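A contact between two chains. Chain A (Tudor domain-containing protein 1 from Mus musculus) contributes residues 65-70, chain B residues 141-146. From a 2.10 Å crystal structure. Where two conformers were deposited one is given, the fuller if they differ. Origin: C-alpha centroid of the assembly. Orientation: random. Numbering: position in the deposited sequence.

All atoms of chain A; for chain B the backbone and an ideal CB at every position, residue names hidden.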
# COMPACT_ATOMS: atom_id res chain seq x y z
N LYS A 65 -8.09 -14.40 15.94
CA LYS A 65 -7.46 -13.22 16.52
C LYS A 65 -6.55 -12.54 15.47
O LYS A 65 -5.49 -13.07 15.13
CB LYS A 65 -6.65 -13.60 17.76
CG LYS A 65 -7.47 -13.70 19.05
CD LYS A 65 -6.62 -14.27 20.19
CE LYS A 65 -7.30 -14.07 21.55
NZ LYS A 65 -8.70 -14.59 21.57
N ALA A 66 -6.98 -11.39 14.97
CA ALA A 66 -6.25 -10.67 13.91
C ALA A 66 -4.95 -10.06 14.44
O ALA A 66 -4.93 -9.37 15.44
CB ALA A 66 -7.13 -9.60 13.28
N GLU A 67 -3.86 -10.38 13.76
CA GLU A 67 -2.57 -9.78 14.01
C GLU A 67 -1.96 -9.54 12.63
O GLU A 67 -2.21 -10.32 11.69
CB GLU A 67 -1.70 -10.69 14.86
CG GLU A 67 -0.31 -10.12 15.15
CD GLU A 67 -0.33 -8.75 15.83
OE1 GLU A 67 -0.55 -8.72 17.06
OE2 GLU A 67 -0.11 -7.73 15.13
N ILE A 68 -1.19 -8.47 12.51
CA ILE A 68 -0.64 -8.06 11.23
C ILE A 68 0.30 -9.11 10.64
O ILE A 68 1.21 -9.61 11.31
CB ILE A 68 0.11 -6.72 11.32
CG1 ILE A 68 -0.85 -5.62 11.79
CG2 ILE A 68 0.70 -6.34 9.97
CD1 ILE A 68 -1.97 -5.33 10.82
N GLY A 69 0.03 -9.45 9.38
CA GLY A 69 0.78 -10.47 8.69
C GLY A 69 0.37 -11.90 9.06
O GLY A 69 1.02 -12.82 8.62
N ARG A 70 -0.69 -12.10 9.85
CA ARG A 70 -1.16 -13.47 10.21
C ARG A 70 -2.02 -14.12 9.11
O ARG A 70 -2.91 -13.48 8.54
CB ARG A 70 -1.97 -13.47 11.53
CG ARG A 70 -2.31 -14.87 12.04
CD ARG A 70 -3.11 -14.89 13.35
NE ARG A 70 -2.47 -14.14 14.44
CZ ARG A 70 -1.51 -14.60 15.24
NH1 ARG A 70 -1.04 -15.85 15.12
NH2 ARG A 70 -1.02 -13.81 16.20
N UNK B 141 8.40 -10.57 10.95
CA UNK B 141 8.44 -9.90 9.63
C UNK B 141 7.61 -8.60 9.54
O UNK B 141 7.79 -7.79 8.63
CB UNK B 141 7.94 -10.87 8.56
N UNK B 142 6.67 -8.43 10.46
CA UNK B 142 5.72 -7.33 10.39
C UNK B 142 5.64 -6.69 11.73
O UNK B 142 5.91 -7.32 12.75
CB UNK B 142 4.34 -7.80 9.93
N UNK B 143 5.27 -5.42 11.73
CA UNK B 143 5.09 -4.68 12.96
C UNK B 143 3.88 -5.23 13.68
O UNK B 143 2.85 -5.42 13.06
CB UNK B 143 4.94 -3.18 12.69
N UNK B 144 3.98 -5.52 14.97
CA UNK B 144 2.83 -6.04 15.72
C UNK B 144 1.96 -4.87 16.16
O UNK B 144 2.45 -3.72 16.22
CB UNK B 144 3.28 -6.86 16.93
N UNK B 145 0.68 -5.14 16.44
CA UNK B 145 -0.23 -4.19 17.11
C UNK B 145 0.34 -3.66 18.41
O UNK B 145 0.31 -2.47 18.67
CB UNK B 145 -1.58 -4.85 17.39
N UNK B 146 0.87 -4.55 19.24
CA UNK B 146 1.48 -4.12 20.52
C UNK B 146 2.61 -3.08 20.34
O UNK B 146 2.63 -2.07 21.03
CB UNK B 146 2.03 -5.34 21.26

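Position 141 lies beyond the reach of chain A. Its CB points sideways, and no chain A atom of the stretch lies within 5.5 Å. Many side chains would do, polar ones easily. The residue is B:Lys141, and the end of its chain leads away.

Position 142 faces chain A. Its ideal CB sits 3.9 Å from A:Ile68 O and 4.6 Å from A:Gly69 CA. A:Gly69 has no side chain and lies in a type II turn from A:Glu67 to A:Arg70, so a bare CA is on offer. A flat side chain could lie against it; a medium aliphatic one would also suit. The residue is B:His142, with chi1 in m. The ring lays one face over the glycine in a CH-pi contact, with A:Gly69 CA 4.0 Å from the ring centroid. An ideal CB on A:Gly69 would fall 2.2 Å from B:His142 CD2, a clash. The positive phi of A:Gly69 favours glycine in its own right.

At position 143 the backbone makes the contact: its carbonyl O is 3.5 Å from A:Ile68 CB. The CB points sideways, with nothing of chain A within 5.5 Å, so size is little restricted from this side. The residue is B:Trp143. Its indole leads away from chain A.

Position 144 has its CB directed away overall, yet the ideal CB is 3.9 Å from A:Glu67 OE2. The phi/psi of -83/158° and the helix starting at 145 suit an N-cap: serine, threonine, aspartate or asparagine, though an acid would sit near the A:Glu67 carboxylate. The residue is B:Thr144, chi1 in p. Its side chain caps a backbone N just past the stretch.

Position 145 begins the helix. Its backbone N donates to A:Glu67 OE2 at 3.0 Å, which any residue but proline could do. The same OE2 accepts from A:Ile68 N at 2.9 Å, so one oxygen ties the turn to the helix start. The CB points sideways, but A:Ala66 O is an acceptor that a long side chain could reach. Lysine or arginine would suit, also because of the nearby carboxylate. The residue is B:Lys145. Its NZ donates to A:Ala66 O at 2.7 Å, and its CE passes 3.6 Å from A:Glu67 OE1.

Position 146 has a sideways CB with no chain A atom within 5.5 Å. Most helix-compatible residues would fit. The residue is B:Glu146; its side chain comes closest at CB, 6.0 Å from A:Glu67 OE1. Its backbone N donates to a water, which in turn donates to A:Glu67 OE1.

Chain B, residues 141-146: KHWTKE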
# COMPACT_ATOMS: atom_id res chain seq x y z
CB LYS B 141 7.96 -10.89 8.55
CG LYS B 141 8.99 -11.95 8.15
CD LYS B 141 8.53 -12.76 6.94
CE LYS B 141 9.50 -13.88 6.57
NZ LYS B 141 8.94 -14.79 5.52
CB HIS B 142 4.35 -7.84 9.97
CG HIS B 142 4.30 -8.44 8.59
ND1 HIS B 142 4.25 -7.68 7.47
CD2 HIS B 142 4.29 -9.77 8.16
CE1 HIS B 142 4.21 -8.48 6.39
NE2 HIS B 142 4.23 -9.76 6.82
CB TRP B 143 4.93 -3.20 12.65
CG TRP B 143 6.09 -2.59 11.90
CD1 TRP B 143 6.13 -2.20 10.58
CD2 TRP B 143 7.42 -2.27 12.43
NE1 TRP B 143 7.36 -1.68 10.26
CE2 TRP B 143 8.17 -1.68 11.31
CE3 TRP B 143 8.05 -2.41 13.65
CZ2 TRP B 143 9.50 -1.26 11.46
CZ3 TRP B 143 9.38 -1.98 13.78
CH2 TRP B 143 10.08 -1.42 12.70
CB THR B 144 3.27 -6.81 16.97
OG1 THR B 144 4.14 -5.97 17.75
CG2 THR B 144 4.00 -8.08 16.61
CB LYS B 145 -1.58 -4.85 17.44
CG LYS B 145 -2.52 -5.00 16.28
CD LYS B 145 -3.85 -5.58 16.74
CE LYS B 145 -3.78 -7.05 17.11
NZ LYS B 145 -5.14 -7.53 17.42
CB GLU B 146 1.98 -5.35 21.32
CG GLU B 146 2.04 -5.14 22.84
CD GLU B 146 2.63 -6.34 23.62
OE1 GLU B 146 3.04 -7.35 23.00
OE2 GLU B 146 2.71 -6.25 24.87
O HOH W 1 0.26 -7.52 19.35
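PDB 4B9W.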